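Local structure of brain-specific angiogenesis inhibitor 1-associated protein 2-like protein 2 (Mus musculus, 3OK8) at the interface of chains A and B. The protein binds phosphoinositides and induces planar or gently curved membrane structures, here through its I-BAR (IMD) domain, an antiparallel dimer of three-helix bundles. Residues are numbered along the deposited sequence; one frame, centred on the assembly and turned at random. Chains: chain A/B, Brain-specific angiogenesis inhibitor 1-associated protein 2-like protein 2.

Contacts 1 and 2 belong to one two-fold symmetric interface, in which two copies of the I-BAR domain overlap antiparallel; their C-alpha centres lie about 40 Å apart. Chain A brings the same two helices to both, 5-66 and 71-147: mid-helix aromatic residues to contact 1, and the end of the first helix, the turn after it and the start of the second to contact 2. Chain B answers with its first helix (7-64) in contact 1 and its third (154-221) in contact 2. Joining separate helices at separated points, and repeated by symmetry, the contacts tie the bundles into one elongated dimer.

Contact 1: the interface of chains A and B. Residues chain A 39, 98; chain B 46, 50, 53-54.
A:Tyr39 and B:Tyr53 both hold CG opposite the backbone N, with chi1 at -157° and 177°, and these torsions send the two rings from their helices into the seam between the chains, where the side chains meet at about a right angle. The ring of A:Tyr39 reaches across to helix 7-64 of chain B and lies against B:Ala50. The CA of B:Ala50 sits over one face of the ring in a CH-pi contact, 3.7 Å from its centroid, displaced toward the rim. The methyl CB of B:Ala50 lies on the same face, toward the hydroxyl end, in a packing too tight in the model to interpret.

Further residues of the same chain B helix pack round the rim of the tyrosine. B:Leu46 puts its CD2 methyl at the ring edge, in plane, 3.4 Å from CE1 of A:Tyr39. Across the ring from B:Leu46, CD2 of A:Tyr39 lies 3.8 Å from CG of B:Tyr53, which is displaced from the plane toward the face that B:Ala50 covers. B:Phe54, with CG turned opposite the carbonyl carbon, reaches the phenol end, its CE2 standing 3.7 Å from CE2 of A:Tyr39. Contacts on one face and at the rim are likely to restrict the ring's rotation.

B:Tyr53 continues past A:Tyr39 to A:Phe98, which approaches from the opposite direction. Their planes stand at 87°, edge-to-face: CZ of A:Phe98 points at a face of the tyrosine, toward its rim and 3.8 Å from CZ of B:Tyr53. The hydroxyl OH of B:Tyr53 runs on to within 3.6 Å of CE2 of A:Phe98. Within chain A, CB of A:Tyr39 lies at the edge of the phenylalanine ring, in plane, a contact that may help to position the two residues.

The patch lies midway along the I-BAR dimer, where helices 5-66 and 71-147 of chain A pack on helix 7-64 of chain B.

Contact 2: the interface of chains A and B. Residues chain A 64, 67, 70, 73; chain B 182-183, 186-187.
B:Tyr186 packs, from CB to its hydroxyl, on the turn that joins helices 5-66 and 71-147 of chain A. Its CB starts beside A:Leu73, 4.1 Å from the CD1 methyl. With CG opposite the carbonyl carbon (chi1 -72°), the ring then runs beneath A:Ala64, whose CB stands over the ring centre, 3.5 Å from the centroid, in a CH-pi contact. One flank, CD2, lies 3.4 Å from the hydroxyl OG of A:Ser70 and 3.6 Å from its CB, while CG, CD1, CE1, CE2 and CZ lie under the alanine methyl. At the tip, the phenol OH comes 3.5 Å from the backbone N of A:Ala64. A leucine in its place would probably lose the flat face beneath A:Ala64 and leave that methyl and A:Ser70 more loosely packed.

Beside the ring, CD1 of A:Leu73 touches both the CG of B:Lys183 and the CA of B:Arg187. A water bridges the chains, lying 2.8 Å from the carboxylate OE1 of B:Glu182 and also meeting OG of A:Ser67 and of A:Ser70. A:Ser67 OG donates to the carbonyl O of A:Ala64 and accepts from the N of A:Ser70 at 2.9 Å, which braces the turn that presents these groups.

The site docks the turn between the first two helices of chain A onto the third helix of chain B, and so is likely to contribute to holding the antiparallel I-BAR dimer together.

Contact 1: the interface of chains A and B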
loop_
_atom_site.group_PDB
_atom_site.type_symbol
_atom_site.label_atom_id
_atom_site.label_comp_id
_atom_site.label_asym_id
_atom_site.label_seq_id
_atom_site.Cartn_x
_atom_site.Cartn_y
_atom_site.Cartn_z
ATOM N N TYR A 39 -6.797 7.357 6.903
ATOM C CA TYR A 39 -5.926 6.891 5.830
ATOM C C TYR A 39 -4.488 6.635 6.330
ATOM O O TYR A 39 -3.890 5.594 6.048
ATOM C CB TYR A 39 -5.931 7.947 4.731
ATOM C CG TYR A 39 -5.555 7.475 3.346
ATOM C CD1 TYR A 39 -4.939 6.251 3.134
ATOM C CD2 TYR A 39 -5.791 8.286 2.245
ATOM C CE1 TYR A 39 -4.594 5.842 1.855
ATOM C CE2 TYR A 39 -5.444 7.890 0.972
ATOM C CZ TYR A 39 -4.842 6.674 0.777
ATOM O OH TYR A 39 -4.510 6.301 -0.511
ATOM N N PHE A 98 2.111 13.422 2.618
ATOM C CA PHE A 98 0.675 13.416 2.858
ATOM C C PHE A 98 0.342 14.024 4.217
ATOM O O PHE A 98 -0.534 14.873 4.324
ATOM C CB PHE A 98 0.165 11.979 2.776
ATOM C CG PHE A 98 -1.330 11.850 2.780
ATOM C CD1 PHE A 98 -1.924 10.733 3.331
ATOM C CD2 PHE A 98 -2.140 12.840 2.237
ATOM C CE1 PHE A 98 -3.304 10.590 3.341
ATOM C CE2 PHE A 98 -3.525 12.706 2.234
ATOM C CZ PHE A 98 -4.111 11.576 2.789
ATOM N N LEU B 46 -6.573 -0.367 4.342
ATOM C CA LEU B 46 -5.933 0.766 3.691
ATOM C C LEU B 46 -6.726 1.115 2.439
ATOM O O LEU B 46 -7.019 2.283 2.169
ATOM C CB LEU B 46 -4.514 0.379 3.276
ATOM C CG LEU B 46 -3.369 1.392 3.333
ATOM C CD1 LEU B 46 -2.286 0.963 2.370
ATOM C CD2 LEU B 46 -3.802 2.796 3.037
ATOM N N ALA B 50 -8.488 4.666 1.776
ATOM C CA ALA B 50 -8.136 5.445 0.594
ATOM C C ALA B 50 -9.338 5.689 -0.295
ATOM O O ALA B 50 -9.464 6.738 -0.929
ATOM C CB ALA B 50 -7.068 4.721 -0.196
ATOM N N TYR B 53 -11.569 8.281 1.252
ATOM C CA TYR B 53 -10.900 9.566 1.186
ATOM C C TYR B 53 -11.065 10.216 -0.181
ATOM O O TYR B 53 -11.354 11.410 -0.289
ATOM C CB TYR B 53 -9.415 9.393 1.486
ATOM C CG TYR B 53 -8.647 10.668 1.361
ATOM C CD1 TYR B 53 -8.113 11.061 0.140
ATOM C CD2 TYR B 53 -8.479 11.501 2.458
ATOM C CE1 TYR B 53 -7.422 12.232 0.022
ATOM C CE2 TYR B 53 -7.792 12.676 2.352
ATOM C CZ TYR B 53 -7.262 13.035 1.129
ATOM O OH TYR B 53 -6.580 14.207 1.021
ATOM N N PHE B 54 -10.872 9.420 -1.225
ATOM C CA PHE B 54 -10.956 9.913 -2.589
ATOM C C PHE B 54 -12.375 9.961 -3.142
ATOM O O PHE B 54 -12.621 10.542 -4.205
ATOM C CB PHE B 54 -10.070 9.087 -3.498
ATOM C CG PHE B 54 -8.618 9.444 -3.399
ATOM C CD1 PHE B 54 -8.067 10.389 -4.252
ATOM C CD2 PHE B 54 -7.809 8.853 -2.445
ATOM C CE1 PHE B 54 -6.733 10.730 -4.158
ATOM C CE2 PHE B 54 -6.473 9.193 -2.343
ATOM C CZ PHE B 54 -5.933 10.131 -3.203
#

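Contact 2: the interface of chains A and B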
loop_
_atom_site.group_PDB
_atom_site.type_symbol
_atom_site.label_atom_id
_atom_site.label_comp_id
_atom_site.label_asym_id
_atom_site.label_seq_id
_atom_site.Cartn_x
_atom_site.Cartn_y
_atom_site.Cartn_z
ATOM N N ALA A 64 18.021 -21.255 6.810
ATOM C CA ALA A 64 18.526 -21.852 5.572
ATOM C C ALA A 64 20.000 -21.522 5.362
ATOM O O ALA A 64 20.744 -22.306 4.766
ATOM C CB ALA A 64 17.691 -21.404 4.377
ATOM N N SER A 67 21.932 -24.099 7.186
ATOM C CA SER A 67 21.778 -25.447 6.651
ATOM C C SER A 67 22.981 -25.917 5.827
ATOM O O SER A 67 23.996 -25.218 5.705
ATOM C CB SER A 67 20.504 -25.539 5.803
ATOM O OG SER A 67 20.781 -25.246 4.442
ATOM N N SER A 70 20.940 -25.455 1.549
ATOM C CA SER A 70 20.011 -24.358 1.202
ATOM C C SER A 70 20.573 -22.958 1.477
ATOM O O SER A 70 19.808 -22.018 1.723
ATOM C CB SER A 70 18.655 -24.518 1.925
ATOM O OG SER A 70 18.203 -25.870 1.958
ATOM N N LEU A 73 19.331 -20.327 -1.240
ATOM C CA LEU A 73 17.932 -20.015 -0.971
ATOM C C LEU A 73 17.836 -19.184 0.296
ATOM O O LEU A 73 17.013 -18.270 0.395
ATOM C CB LEU A 73 17.114 -21.297 -0.843
ATOM C CG LEU A 73 17.021 -22.081 -2.151
ATOM C CD1 LEU A 73 16.601 -23.522 -1.908
ATOM C CD2 LEU A 73 16.093 -21.373 -3.155
ATOM N N GLU B 182 14.382 -30.984 2.835
ATOM C CA GLU B 182 14.504 -29.743 3.574
ATOM C C GLU B 182 14.698 -28.566 2.613
ATOM O O GLU B 182 14.127 -27.488 2.800
ATOM C CB GLU B 182 15.708 -29.846 4.496
ATOM C CG GLU B 182 15.750 -28.832 5.600
ATOM C CD GLU B 182 17.161 -28.591 6.094
ATOM O OE1 GLU B 182 18.122 -28.940 5.373
ATOM O OE2 GLU B 182 17.306 -28.055 7.209
ATOM N N LYS B 183 15.510 -28.788 1.587
ATOM C CA LYS B 183 15.794 -27.763 0.596
ATOM C C LYS B 183 14.631 -27.524 -0.353
ATOM O O LYS B 183 14.408 -26.394 -0.750
ATOM C CB LYS B 183 17.058 -28.101 -0.195
ATOM C CG LYS B 183 17.243 -27.275 -1.446
ATOM C CD LYS B 183 18.712 -27.055 -1.773
ATOM C CE LYS B 183 19.344 -28.313 -2.338
ATOM N NZ LYS B 183 18.577 -28.849 -3.502
ATOM N N TYR B 186 12.439 -24.850 1.430
ATOM C CA TYR B 186 12.971 -23.498 1.245
ATOM C C TYR B 186 12.770 -23.043 -0.198
ATOM O O TYR B 186 12.394 -21.896 -0.453
ATOM C CB TYR B 186 14.459 -23.433 1.605
ATOM C CG TYR B 186 14.750 -23.523 3.093
ATOM C CD1 TYR B 186 14.261 -22.568 3.976
ATOM C CD2 TYR B 186 15.529 -24.560 3.610
ATOM C CE1 TYR B 186 14.526 -22.644 5.339
ATOM C CE2 TYR B 186 15.807 -24.646 4.972
ATOM C CZ TYR B 186 15.299 -23.687 5.833
ATOM O OH TYR B 186 15.571 -23.768 7.184
ATOM N N ARG B 187 13.007 -23.940 -1.147
ATOM C CA ARG B 187 12.809 -23.587 -2.546
ATOM C C ARG B 187 11.374 -23.153 -2.858
ATOM O O ARG B 187 11.169 -22.285 -3.696
ATOM C CB ARG B 187 13.221 -24.713 -3.492
ATOM C CG ARG B 187 13.419 -24.204 -4.913
ATOM C CD ARG B 187 13.336 -25.309 -5.947
ATOM N NE ARG B 187 14.226 -26.411 -5.622
ATOM C CZ ARG B 187 13.835 -27.676 -5.470
ATOM N NH1 ARG B 187 14.728 -28.607 -5.162
ATOM N NH2 ARG B 187 12.558 -28.015 -5.634
HETATM O O HOH W 1 19.723 -27.921 3.293
#